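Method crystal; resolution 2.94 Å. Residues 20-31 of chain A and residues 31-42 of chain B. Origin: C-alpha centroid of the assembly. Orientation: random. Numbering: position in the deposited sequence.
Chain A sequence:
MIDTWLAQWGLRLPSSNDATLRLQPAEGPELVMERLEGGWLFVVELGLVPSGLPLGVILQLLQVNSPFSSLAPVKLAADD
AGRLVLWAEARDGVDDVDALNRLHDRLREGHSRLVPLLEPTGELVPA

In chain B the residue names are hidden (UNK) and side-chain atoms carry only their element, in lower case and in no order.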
# COMPACT_ATOMS: atom_id res chain seq x y z
N THR A 20 -1.87 25.39 -6.48
CA THR A 20 -1.05 24.68 -5.51
C THR A 20 -0.28 25.67 -4.65
O THR A 20 0.51 26.41 -5.17
CB THR A 20 -0.02 23.80 -6.24
OG1 THR A 20 -0.68 22.86 -7.08
CG2 THR A 20 0.84 23.06 -5.25
N LEU A 21 -0.51 25.67 -3.35
CA LEU A 21 0.40 26.36 -2.44
C LEU A 21 1.30 25.38 -1.71
O LEU A 21 0.96 24.19 -1.54
CB LEU A 21 -0.35 27.23 -1.44
CG LEU A 21 -1.34 28.22 -2.04
CD1 LEU A 21 -2.09 28.97 -0.94
CD2 LEU A 21 -0.66 29.19 -3.00
N ARG A 22 2.45 25.86 -1.30
CA ARG A 22 3.43 25.01 -0.70
C ARG A 22 3.97 25.70 0.51
O ARG A 22 4.45 26.83 0.43
CB ARG A 22 4.57 24.77 -1.66
CG ARG A 22 4.30 23.71 -2.70
CD ARG A 22 5.61 23.16 -3.23
NE ARG A 22 5.42 21.85 -3.83
CZ ARG A 22 5.10 21.69 -5.10
NH1 ARG A 22 4.95 22.76 -5.89
NH2 ARG A 22 4.91 20.46 -5.59
N LEU A 23 3.87 25.04 1.65
CA LEU A 23 4.32 25.58 2.90
C LEU A 23 5.53 24.80 3.30
O LEU A 23 5.49 23.59 3.27
CB LEU A 23 3.25 25.36 3.95
CG LEU A 23 2.38 26.54 4.29
CD1 LEU A 23 1.90 27.18 3.03
CD2 LEU A 23 1.20 26.06 5.09
N GLN A 24 6.60 25.48 3.65
CA GLN A 24 7.78 24.84 4.22
C GLN A 24 8.02 25.36 5.64
O GLN A 24 8.43 26.52 5.82
CB GLN A 24 9.00 25.15 3.38
CG GLN A 24 10.28 24.54 3.90
CD GLN A 24 10.21 23.04 3.92
OE1 GLN A 24 9.97 22.44 4.96
NE2 GLN A 24 10.36 22.42 2.75
N PRO A 25 7.75 24.51 6.66
CA PRO A 25 7.95 24.83 8.07
C PRO A 25 9.42 24.78 8.40
O PRO A 25 10.20 24.26 7.61
CB PRO A 25 7.24 23.68 8.80
CG PRO A 25 6.30 23.14 7.81
CD PRO A 25 7.04 23.24 6.51
N ALA A 26 9.78 25.28 9.58
CA ALA A 26 11.19 25.42 9.95
C ALA A 26 11.88 24.08 10.18
O ALA A 26 13.07 23.94 9.91
CB ALA A 26 11.31 26.30 11.18
N GLU A 27 11.13 23.11 10.71
CA GLU A 27 11.58 21.72 10.74
C GLU A 27 10.61 20.92 9.92
O GLU A 27 9.40 21.16 9.97
CB GLU A 27 11.51 21.17 12.17
CG GLU A 27 11.86 22.18 13.25
CD GLU A 27 13.27 21.99 13.75
OE1 GLU A 27 13.87 20.94 13.43
OE2 GLU A 27 13.77 22.89 14.48
N GLY A 28 11.12 19.92 9.21
CA GLY A 28 10.26 18.81 8.73
C GLY A 28 9.73 19.03 7.32
O GLY A 28 10.09 20.00 6.65
N PRO A 29 8.84 18.13 6.87
CA PRO A 29 8.39 18.09 5.47
C PRO A 29 7.69 19.35 4.97
O PRO A 29 6.94 20.00 5.72
CB PRO A 29 7.39 16.93 5.47
CG PRO A 29 6.86 16.91 6.85
CD PRO A 29 8.08 17.17 7.70
N GLU A 30 7.91 19.66 3.69
CA GLU A 30 7.11 20.62 2.97
C GLU A 30 5.66 20.14 2.89
O GLU A 30 5.43 18.95 2.75
CB GLU A 30 7.67 20.77 1.59
CG GLU A 30 6.78 21.46 0.60
CD GLU A 30 7.58 22.02 -0.57
OE1 GLU A 30 8.40 21.28 -1.14
OE2 GLU A 30 7.44 23.22 -0.88
N LEU A 31 4.70 21.05 3.00
CA LEU A 31 3.29 20.70 2.87
C LEU A 31 2.67 21.28 1.59
O LEU A 31 2.62 22.48 1.41
CB LEU A 31 2.52 21.18 4.09
CG LEU A 31 1.01 20.97 4.20
CD1 LEU A 31 0.68 19.50 4.09
CD2 LEU A 31 0.50 21.51 5.52
N UNK B 31 3.07 22.14 18.54
CA UNK B 31 3.08 23.19 17.52
C UNK B 31 4.19 23.04 16.45
O UNK B 31 5.23 22.40 16.68
o UNK B 31 1.83 25.09 18.44
c UNK B 31 3.13 24.59 18.16
N UNK B 32 3.92 23.59 15.26
CA UNK B 32 4.91 23.77 14.20
C UNK B 32 5.29 25.25 14.18
O UNK B 32 4.41 26.13 14.15
c UNK B 32 3.93 21.95 12.77
c UNK B 32 5.22 23.81 11.71
c UNK B 32 4.29 23.42 12.84
N UNK B 33 6.59 25.54 14.23
CA UNK B 33 7.05 26.84 14.74
C UNK B 33 6.79 28.00 13.77
O UNK B 33 5.74 28.64 13.87
c UNK B 33 8.48 26.80 15.31
o UNK B 33 9.46 26.76 14.29
N UNK B 34 7.70 28.27 12.84
CA UNK B 34 7.43 29.31 11.87
C UNK B 34 7.58 28.79 10.48
O UNK B 34 8.52 28.05 10.21
c UNK B 34 7.74 31.79 11.40
o UNK B 34 8.47 32.46 10.63
o UNK B 34 6.55 32.11 11.64
c UNK B 34 8.32 30.53 12.07
N UNK B 35 6.65 29.15 9.60
CA UNK B 35 6.56 28.48 8.30
C UNK B 35 6.37 29.46 7.14
O UNK B 35 5.45 30.25 7.13
c UNK B 35 4.07 27.83 8.20
c UNK B 35 5.61 26.48 9.56
c UNK B 35 5.49 27.31 8.30
N UNK B 36 7.27 29.43 6.17
CA UNK B 36 7.19 30.32 5.00
C UNK B 36 6.47 29.64 3.83
O UNK B 36 6.11 28.47 3.93
c UNK B 36 9.70 29.85 4.92
n UNK B 36 11.36 28.59 1.72
n UNK B 36 11.77 28.90 3.98
c UNK B 36 11.94 28.20 2.86
n UNK B 36 12.71 27.11 2.87
c UNK B 36 8.58 30.81 4.58
c UNK B 36 10.95 30.11 4.09
N UNK B 37 6.21 30.39 2.77
CA UNK B 37 5.74 29.81 1.52
C UNK B 37 6.97 29.37 0.73
O UNK B 37 7.86 30.16 0.50
c UNK B 37 0.96 31.60 2.08
c UNK B 37 1.95 32.54 2.29
c UNK B 37 4.96 30.84 0.70
c UNK B 37 2.55 30.15 1.02
c UNK B 37 3.24 32.29 1.83
c UNK B 37 1.26 30.39 1.46
c UNK B 37 3.56 31.10 1.19
N UNK B 38 7.02 28.13 0.31
CA UNK B 38 8.21 27.62 -0.29
C UNK B 38 8.42 28.23 -1.62
O UNK B 38 9.53 28.32 -2.06
c UNK B 38 8.08 26.13 -0.45
o UNK B 38 7.29 25.61 0.60
N UNK B 39 7.36 28.61 -2.30
CA UNK B 39 7.49 29.36 -3.54
C UNK B 39 7.36 30.81 -3.16
O UNK B 39 6.97 31.11 -2.04
c UNK B 39 6.36 29.02 -4.52
o UNK B 39 6.54 27.77 -5.15
N UNK B 40 7.68 31.73 -4.08
CA UNK B 40 7.45 33.13 -3.73
C UNK B 40 5.99 33.48 -3.91
O UNK B 40 5.38 33.11 -4.89
c UNK B 40 8.33 33.90 -4.73
c UNK B 40 8.69 31.58 -5.14
c UNK B 40 9.38 32.92 -5.14
N UNK B 41 5.45 34.22 -2.98
CA UNK B 41 4.06 34.61 -3.02
C UNK B 41 3.97 36.05 -2.50
O UNK B 41 4.51 36.38 -1.46
n UNK B 41 2.71 31.04 -4.66
c UNK B 41 3.23 32.21 -2.60
o UNK B 41 1.25 32.54 -3.90
c UNK B 41 3.24 33.66 -2.14
c UNK B 41 2.31 31.95 -3.79
N UNK B 42 3.33 36.92 -3.26
CA UNK B 42 3.18 38.28 -2.83
C UNK B 42 2.36 38.37 -1.56
O UNK B 42 1.27 37.79 -1.46
O HOH W 1 4.13 28.08 -2.63

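Position 31 of chain B carries one carbon and one oxygen, a hydroxymethyl group out of reach of chain A; it is S31(B). Position 32 has three carbons, the first carrying the other two. One of the branches packs on the proline ring of chain A, and the residue is V32(B), with CG1 3.5 Å from P25(A) CB. At position 33 a carbon and an oxygen again make a serine, S33(B), whose OG lies 3.6 Å from A26(A) CB. Position 34 has two carbons, the second bearing two oxygens: a carboxylate, hence D34(B). Its CA-to-CB bond points away from chain A, while its backbone O comes within 3.1 Å of A26(A) N.

The strand begins at position 35, where a branched set of three carbons presses against P25(A). This is V35(B); CG1 is 3.3 Å from P25(A) CB, and the two CA atoms are just 3.9 Å apart. Position 36 has three carbons, a nitrogen, and a carbon carrying two more nitrogens, the guanidinium of R36(B). Q24(A) CG lies over one face of that group, 3.7 Å from NH2. Position 37 shows one carbon and a six-carbon ring with no heteroatom, so it is F37(B). Its CE1 is 3.6 Å from L23(A) CD1 and 4.4 Å from L21(A) CD1.

Position 38, a carbon and an oxygen directed toward chain A, is S38(B). Its OG donates a hydrogen bond to E30(A) OE2 (2.8 Å). Position 39 has the same two elements and is S39(B); its backbone N and R22(A) N both donate to water 1, at 3.3 and 3.1 Å from the water O respectively. Three carbons closing onto the backbone N identify position 40 as P40(B), which does not touch chain A. At position 41 three carbons end in one oxygen and one nitrogen, giving Q41(B), with OE1 4.0 Å from L21(A) CD2. Position 42 has no side-chain atoms and is G42(B).

The contact is an antiparallel strand pairing. Q24(A) and R36(B) form the hydrogen-bonded pair, Q24(A) N to R36(B) O at 3.0 Å and R36(B) N to Q24(A) O at 3.2 Å; S38(B) N extends the ladder to R22(A) O at 2.9 Å. L23(A), P25(A), V35(B) and F37(B) share one face of the sheet and build its apolar side, whereas Q24(A) and R36(B) occupy the other. Beyond the strand, the bond from S38(B) to E30(A) adds a side-chain anchor to the backbone pairing.

Chain B, residues 31-42: SVSDVRFSSPQG
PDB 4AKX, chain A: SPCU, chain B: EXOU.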